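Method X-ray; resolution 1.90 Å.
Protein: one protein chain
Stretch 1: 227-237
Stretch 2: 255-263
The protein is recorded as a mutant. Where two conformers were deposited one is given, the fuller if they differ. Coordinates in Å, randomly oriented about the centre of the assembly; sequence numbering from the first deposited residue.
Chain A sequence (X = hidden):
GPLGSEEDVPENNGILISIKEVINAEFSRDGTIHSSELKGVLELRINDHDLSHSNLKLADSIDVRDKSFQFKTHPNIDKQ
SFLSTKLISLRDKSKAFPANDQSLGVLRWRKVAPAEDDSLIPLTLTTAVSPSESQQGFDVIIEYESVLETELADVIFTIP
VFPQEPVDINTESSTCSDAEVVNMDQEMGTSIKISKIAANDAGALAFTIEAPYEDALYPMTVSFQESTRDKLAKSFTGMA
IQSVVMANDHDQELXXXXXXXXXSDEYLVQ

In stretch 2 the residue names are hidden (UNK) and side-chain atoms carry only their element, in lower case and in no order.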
ATOM      1  N   SER A 227      20.331  -5.428 -17.067  1.00 24.37           N
ATOM      2  CA  SER A 227      21.001  -4.127 -16.949  1.00 23.43           C
ATOM      3  C   SER A 227      22.372  -4.124 -17.620  1.00 23.40           C
ATOM      4  O   SER A 227      23.017  -5.188 -17.740  1.00 24.39           O
ATOM      5  CB  SER A 227      21.142  -3.735 -15.504  1.00 22.20           C
ATOM      6  OG  SER A 227      21.835  -4.735 -14.806  1.00 27.71           O
ATOM      7  N   THR A 228      22.811  -2.951 -18.032  1.00 25.46           N
ATOM      8  CA  THR A 228      24.119  -2.770 -18.709  1.00 26.13           C
ATOM      9  C   THR A 228      24.811  -1.527 -18.101  1.00 26.58           C
ATOM     10  O   THR A 228      24.181  -0.525 -17.952  1.00 22.30           O
ATOM     11  CB  THR A 228      24.009  -2.782 -20.257  1.00 31.33           C
ATOM     12  OG1 THR A 228      24.855  -1.782 -20.820  1.00 41.40           O
ATOM     13  CG2 THR A 228      22.571  -2.576 -20.795  1.00 32.21           C
ATOM     14  N   ARG A 229      26.085  -1.641 -17.741  1.00 26.81           N
ATOM     15  CA  ARG A 229      26.893  -0.488 -17.369  1.00 24.30           C
ATOM     16  C   ARG A 229      27.771  -0.112 -18.542  1.00 27.41           C
ATOM     17  O   ARG A 229      28.615  -0.921 -18.941  1.00 22.45           O
ATOM     18  CB  ARG A 229      27.732  -0.794 -16.126  1.00 27.42           C
ATOM     19  CG  ARG A 229      28.526   0.408 -15.656  1.00 29.45           C
ATOM     20  CD  ARG A 229      28.954   0.166 -14.231  1.00 33.80           C
ATOM     21  NE  ARG A 229      29.652   1.334 -13.732  1.00 30.32           N
ATOM     22  CZ  ARG A 229      29.681   1.732 -12.473  1.00 30.92           C
ATOM     23  NH1 ARG A 229      29.096   1.025 -11.526  1.00 29.76           N
ATOM     24  NH2 ARG A 229      30.330   2.834 -12.172  1.00 31.86           N
ATOM     25  N   ASP A 230      27.566   1.080 -19.107  1.00 27.14           N
ATOM     26  CA  ASP A 230      28.298   1.578 -20.281  1.00 28.78           C
ATOM     27  C   ASP A 230      27.884   3.037 -20.453  1.00 28.60           C
ATOM     28  O   ASP A 230      26.704   3.324 -20.592  1.00 29.94           O
ATOM     29  CB  ASP A 230      27.931   0.744 -21.519  1.00 26.14           C
ATOM     30  CG  ASP A 230      28.577   1.255 -22.872  1.00 29.71           C
ATOM     31  OD1 ASP A 230      29.191   2.352 -22.993  1.00 32.89           O
ATOM     32  OD2 ASP A 230      28.400   0.533 -23.856  1.00 33.43           O
ATOM     33  N   LYS A 231      28.861   3.962 -20.500  1.00 26.34           N
ATOM     34  CA  LYS A 231      28.589   5.375 -20.775  1.00 28.70           C
ATOM     35  C   LYS A 231      27.644   5.647 -21.912  1.00 20.99           C
ATOM     36  O   LYS A 231      26.901   6.656 -21.928  1.00 27.20           O
ATOM     37  CB  LYS A 231      29.889   6.122 -21.139  1.00 32.38           C
ATOM     38  CG  LYS A 231      30.674   6.622 -19.964  1.00 43.55           C
ATOM     39  CD  LYS A 231      32.055   7.096 -20.432  1.00 43.70           C
ATOM     40  CE  LYS A 231      32.414   8.498 -19.996  1.00 53.32           C
ATOM     41  NZ  LYS A 231      31.833   9.572 -20.844  1.00 51.49           N
ATOM     42  N   LEU A 232      27.721   4.815 -22.939  1.00 20.76           N
ATOM     43  CA  LEU A 232      27.005   5.004 -24.188  1.00 24.57           C
ATOM     44  C   LEU A 232      25.715   4.138 -24.257  1.00 28.46           C
ATOM     45  O   LEU A 232      24.992   4.169 -25.248  1.00 24.68           O
ATOM     46  CB  LEU A 232      27.955   4.691 -25.377  1.00 29.91           C
ATOM     47  CG  LEU A 232      29.284   5.487 -25.519  1.00 30.30           C
ATOM     48  CD1 LEU A 232      30.120   5.106 -26.752  1.00 29.59           C
ATOM     49  CD2 LEU A 232      29.084   6.999 -25.477  1.00 31.53           C
ATOM     50  N   ALA A 233      25.400   3.435 -23.164  1.00 29.39           N
ATOM     51  CA  ALA A 233      24.202   2.590 -23.085  1.00 30.29           C
ATOM     52  C   ALA A 233      22.978   3.407 -23.365  1.00 28.90           C
ATOM     53  O   ALA A 233      22.858   4.545 -22.897  1.00 27.55           O
ATOM     54  CB  ALA A 233      24.078   1.906 -21.704  1.00 31.60           C
ATOM     55  N   LYS A 234      22.048   2.779 -24.074  1.00 27.83           N
ATOM     56  CA  LYS A 234      20.727   3.334 -24.319  1.00 27.88           C
ATOM     57  C   LYS A 234      19.731   2.419 -23.602  1.00 24.08           C
ATOM     58  O   LYS A 234      19.815   1.190 -23.784  1.00 25.69           O
ATOM     59  CB  LYS A 234      20.429   3.271 -25.783  1.00 34.22           C
ATOM     60  CG  LYS A 234      20.765   4.489 -26.568  1.00 42.73           C
ATOM     61  CD  LYS A 234      19.944   4.415 -27.844  1.00 51.51           C
ATOM     62  CE  LYS A 234      20.434   5.370 -28.901  1.00 56.20           C
ATOM     63  NZ  LYS A 234      20.062   4.845 -30.238  1.00 58.30           N
ATOM     64  N   SER A 235      18.687   2.978 -23.007  1.00 22.80           N
ATOM     65  CA  SER A 235      17.549   2.236 -22.468  1.00 24.67           C
ATOM     66  C   SER A 235      16.711   1.585 -23.545  1.00 22.75           C
ATOM     67  O   SER A 235      16.834   1.921 -24.759  1.00 24.95           O
ATOM     68  CB  SER A 235      16.599   3.180 -21.631  1.00 20.74           C
ATOM     69  OG  SER A 235      15.722   3.947 -22.488  1.00 24.56           O
ATOM     70  N   PHE A 236      15.772   0.761 -23.107  1.00 20.36           N
ATOM     71  CA  PHE A 236      14.726   0.203 -23.978  1.00 20.57           C
ATOM     72  C   PHE A 236      14.057   1.239 -24.898  1.00 22.75           C
ATOM     73  O   PHE A 236      13.815   0.973 -26.067  1.00 25.22           O
ATOM     74  CB  PHE A 236      13.671  -0.657 -23.197  1.00 24.54           C
ATOM     75  CG  PHE A 236      12.612  -1.347 -24.074  1.00 24.86           C
ATOM     76  CD1 PHE A 236      12.955  -2.379 -24.990  1.00 28.40           C
ATOM     77  CD2 PHE A 236      11.256  -1.039 -23.934  1.00 31.05           C
ATOM     78  CE1 PHE A 236      11.974  -3.032 -25.745  1.00 30.41           C
ATOM     79  CE2 PHE A 236      10.267  -1.702 -24.695  1.00 29.22           C
ATOM     80  CZ  PHE A 236      10.622  -2.679 -25.604  1.00 28.43           C
ATOM     81  N   THR A 237      13.653   2.362 -24.368  1.00 21.61           N
ATOM     82  CA  THR A 237      12.897   3.324 -25.220  1.00 22.00           C
ATOM     83  C   THR A 237      13.886   4.247 -25.944  1.00 21.41           C
ATOM     84  O   THR A 237      13.461   5.160 -26.631  1.00 23.66           O
ATOM     85  CB  THR A 237      11.954   4.171 -24.404  1.00 22.78           C
ATOM     86  OG1 THR A 237      12.736   4.834 -23.401  1.00 18.63           O
ATOM     87  CG2 THR A 237      10.867   3.304 -23.791  1.00 24.03           C
ATOM     88  N   UNK A 255      33.765  13.523 -15.898  1.00 25.26           N
ATOM     89  CA  UNK A 255      33.754  12.074 -16.005  1.00 24.75           C
ATOM     90  C   UNK A 255      32.436  11.520 -15.392  1.00 26.20           C
ATOM     91  O   UNK A 255      31.903  12.084 -14.434  1.00 25.64           O
ATOM     92  c   UNK A 255      34.764  13.983 -14.901  1.00 28.73           C
ATOM     93  c   UNK A 255      34.870  11.638 -15.094  1.00 26.81           C
ATOM     94  c   UNK A 255      34.984  12.759 -14.050  1.00 26.83           C
ATOM     95  N   UNK A 256      31.949  10.431 -15.939  1.00 21.71           N
ATOM     96  CA  UNK A 256      30.680   9.848 -15.435  1.00 22.03           C
ATOM     97  C   UNK A 256      30.515   8.435 -16.003  1.00 21.54           C
ATOM     98  O   UNK A 256      31.249   8.025 -16.896  1.00 22.45           O
ATOM     99  c   UNK A 256      29.226  10.753 -17.281  1.00 25.12           C
ATOM    100  o   UNK A 256      28.477  10.946 -21.322  1.00 31.42           O
ATOM    101  c   UNK A 256      28.259   9.939 -17.867  1.00 21.33           C
ATOM    102  c   UNK A 256      28.710  10.899 -20.006  1.00 28.09           C
ATOM    103  c   UNK A 256      29.677  11.733 -19.457  1.00 25.97           C
ATOM    104  c   UNK A 256      29.503  10.698 -15.791  1.00 21.68           C
ATOM    105  c   UNK A 256      29.913  11.660 -18.096  1.00 24.93           C
ATOM    106  c   UNK A 256      28.025   9.986 -19.223  1.00 24.09           C
ATOM    107  N   UNK A 257      29.580   7.680 -15.429  1.00 22.47           N
ATOM    108  CA  UNK A 257      29.192   6.378 -15.937  0.50 25.73           C
ATOM    109  C   UNK A 257      27.678   6.300 -15.978  1.00 21.91           C
ATOM    110  O   UNK A 257      26.979   7.102 -15.306  1.00 19.61           O
ATOM    111  o   UNK A 257      30.732   3.225 -15.483  0.50 45.02           O
ATOM    112  c   UNK A 257      29.700   5.340 -14.957  0.50 31.74           C
ATOM    113  c   UNK A 257      30.825   4.481 -15.491  0.50 37.50           C
ATOM    114  o   UNK A 257      31.838   5.063 -15.890  0.50 46.95           O
ATOM    115  N   UNK A 258      27.158   5.328 -16.720  1.00 21.10           N
ATOM    116  CA  UNK A 258      25.733   5.157 -16.941  1.00 20.50           C
ATOM    117  C   UNK A 258      25.431   3.665 -16.808  1.00 19.00           C
ATOM    118  O   UNK A 258      26.188   2.831 -17.355  1.00 19.42           O
ATOM    119  c   UNK A 258      25.648   7.119 -18.524  1.00 24.31           C
ATOM    120  c   UNK A 258      25.347   5.615 -18.326  1.00 19.91           C
ATOM    121  c   UNK A 258      23.865   5.357 -18.645  1.00 23.64           C
ATOM    122  N   UNK A 259      24.367   3.370 -16.064  1.00 19.00           N
ATOM    123  CA  UNK A 259      23.735   2.079 -16.035  1.00 19.34           C
ATOM    124  C   UNK A 259      22.351   2.181 -16.644  1.00 22.24           C
ATOM    125  O   UNK A 259      21.573   3.070 -16.238  1.00 23.07           O
ATOM    126  c   UNK A 259      23.643   1.579 -14.615  1.00 22.82           C
ATOM    127  c   UNK A 259      22.723   0.321 -14.522  1.00 22.35           C
ATOM    128  c   UNK A 259      25.077   1.050 -12.604  1.00 30.18           C
ATOM    129  c   UNK A 259      25.021   1.316 -14.075  1.00 28.90           C
ATOM    130  N   UNK A 260      21.994   1.313 -17.620  1.00 23.08           N
ATOM    131  CA  UNK A 260      20.603   1.166 -18.059  1.00 21.36           C
ATOM    132  C   UNK A 260      19.990  -0.143 -17.609  1.00 23.33           C
ATOM    133  O   UNK A 260      20.717  -1.146 -17.440  1.00 20.26           O
ATOM    134  c   UNK A 260      20.771   2.527 -20.111  1.00 27.95           C
ATOM    135  c   UNK A 260      20.370   1.207 -19.550  1.00 25.68           C
ATOM    136  o   UNK A 260      21.151   0.163 -20.154  1.00 27.90           O
ATOM    137  N   UNK A 261      18.704  -0.124 -17.308  1.00 18.37           N
ATOM    138  CA  UNK A 261      17.957  -1.370 -16.849  1.00 22.17           C
ATOM    139  C   UNK A 261      16.537  -1.418 -17.377  1.00 20.77           C
ATOM    140  O   UNK A 261      15.916  -0.368 -17.684  1.00 19.47           O
ATOM    141  o   UNK A 261      17.476  -0.371 -14.707  1.00 31.66           O
ATOM    142  c   UNK A 261      17.911  -1.561 -15.331  1.00 25.60           C
ATOM    143  N   UNK A 262      16.007  -2.650 -17.488  1.00 18.14           N
ATOM    144  CA  UNK A 262      14.606  -2.943 -17.851  1.00 17.83           C
ATOM    145  C   UNK A 262      14.159  -4.139 -17.040  1.00 18.55           C
ATOM    146  O   UNK A 262      14.955  -5.103 -16.891  1.00 17.25           O
ATOM    147  c   UNK A 262      12.175  -2.386 -19.855  1.00 19.24           C
ATOM    148  c   UNK A 262      13.167  -4.216 -21.220  1.00 23.31           C
ATOM    149  c   UNK A 262      14.473  -3.283 -19.320  1.00 22.13           C
ATOM    150  c   UNK A 262      13.062  -3.599 -19.822  1.00 20.43           C
ATOM    151  N   UNK A 263      13.047  -3.972 -16.335  1.00 16.55           N
ATOM    152  CA  UNK A 263      12.499  -4.887 -15.367  1.00 20.24           C
ATOM    153  C   UNK A 263      11.018  -5.025 -15.729  1.00 18.93           C
ATOM    154  O   UNK A 263      10.313  -4.022 -15.986  1.00 14.79           O
ATOM    155  c   UNK A 263      12.508  -4.672 -11.382  1.00 39.66           C
ATOM    156  c   UNK A 263      12.665  -4.344 -13.941  1.00 27.08           C
ATOM    157  c   UNK A 263      12.212  -5.229 -12.796  1.00 33.56           C
ATOM    158  n   UNK A 263      12.977  -6.214  -9.557  1.00 45.26           N
ATOM    159  c   UNK A 263      11.922  -5.517 -10.307  1.00 41.81           C
TER
HETATM  160  O   HOH W   1      27.338   9.139 -22.728  1.00 21.32           O
HETATM  161  O   HOH W   2      16.020  -0.132 -20.418  1.00 28.30           O

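Position 255 carries three carbons that close a ring onto its own backbone N, and none comes near stretch 1; it is Pro-255, placed just before the strand.

At position 256 one carbon leads to a six-carbon ring bearing an oxygen. The CE of Lys-231 lies over one face of the ring, and its NZ sits 3.8 Å from the ring centroid, an off-centre cation-pi contact. The residue is Tyr-256. Its OH donates to water 1 (2.6 Å), which in turn donates to Lys-231 O (2.6 Å), so the ring's far end is tied to the backbone of the turn.

Position 257 has two carbons, the second holding two oxygens, one of which approaches the guanidinium of Arg-229 near its plane. Four such atoms make a carboxylate one carbon from CA: Asp-257. Arg-229 NE donates to Asp-257 OD2 at 2.8 Å in a salt bridge, with a weak second bond from Arg-229 NH2 to the same OD2 at 3.4 Å.

Position 258 shows one carbon carrying two more, a short fork packed against the backbone of the turn; it is Val-258. Its CG2 lies 3.7 Å from Lys-231 O, while its backbone O accepts from Asp-230 N at 2.8 Å.

Position 259 has four carbons, forked at the first with one arm two carbons long; the inner carbon of that arm lies near Arg-229 CG, on the sheet face shared by the two residues. It is Ile-259, with CG1 4.0 Å from Arg-229 CG.

Position 260 has one carbon bearing an oxygen and a carbon, and that terminal carbon meets Ala-233 CB and Ser-235 N, filling space beneath the returning loop. This is Thr-260: its CG2 is 3.7 Å from Ala-233 CB and 3.6 Å from Ser-235 N.

Position 261 has one carbon, then one oxygen; the carbon lies 3.9 Å from Ser-227 CB. It is Ser-261.

Position 262 has four carbons, forked at the second, and a terminal one touches Phe-236 CB. It is Leu-262, whose CD1 is 4.0 Å from Phe-236 CB.

Position 263 extends four carbons in a row to a nitrogen, out of reach of stretch 1: Lys-263.

The contact works as an antiparallel pairing continued by a turn. Thr-228 N to Thr-260 O (2.8 Å) and Thr-260 N to Thr-228 O (2.9 Å) set the register. Past the strand, the type I turn from Asp-230 to Ala-233, closed by Ala-233 N to Asp-230 O (2.9 Å), brings the loop back over Val-258 and Thr-260. Water 2 continues the link, accepting from Phe-236 N (2.8 Å) and donating to Ser-261 O (2.7 Å). The rule is economical: backbone bonds fix alignment, small branched side chains fill beneath the loop, and charged groups join at the more open side.

Stretch 2, residues 255-263: PYDVITSLK
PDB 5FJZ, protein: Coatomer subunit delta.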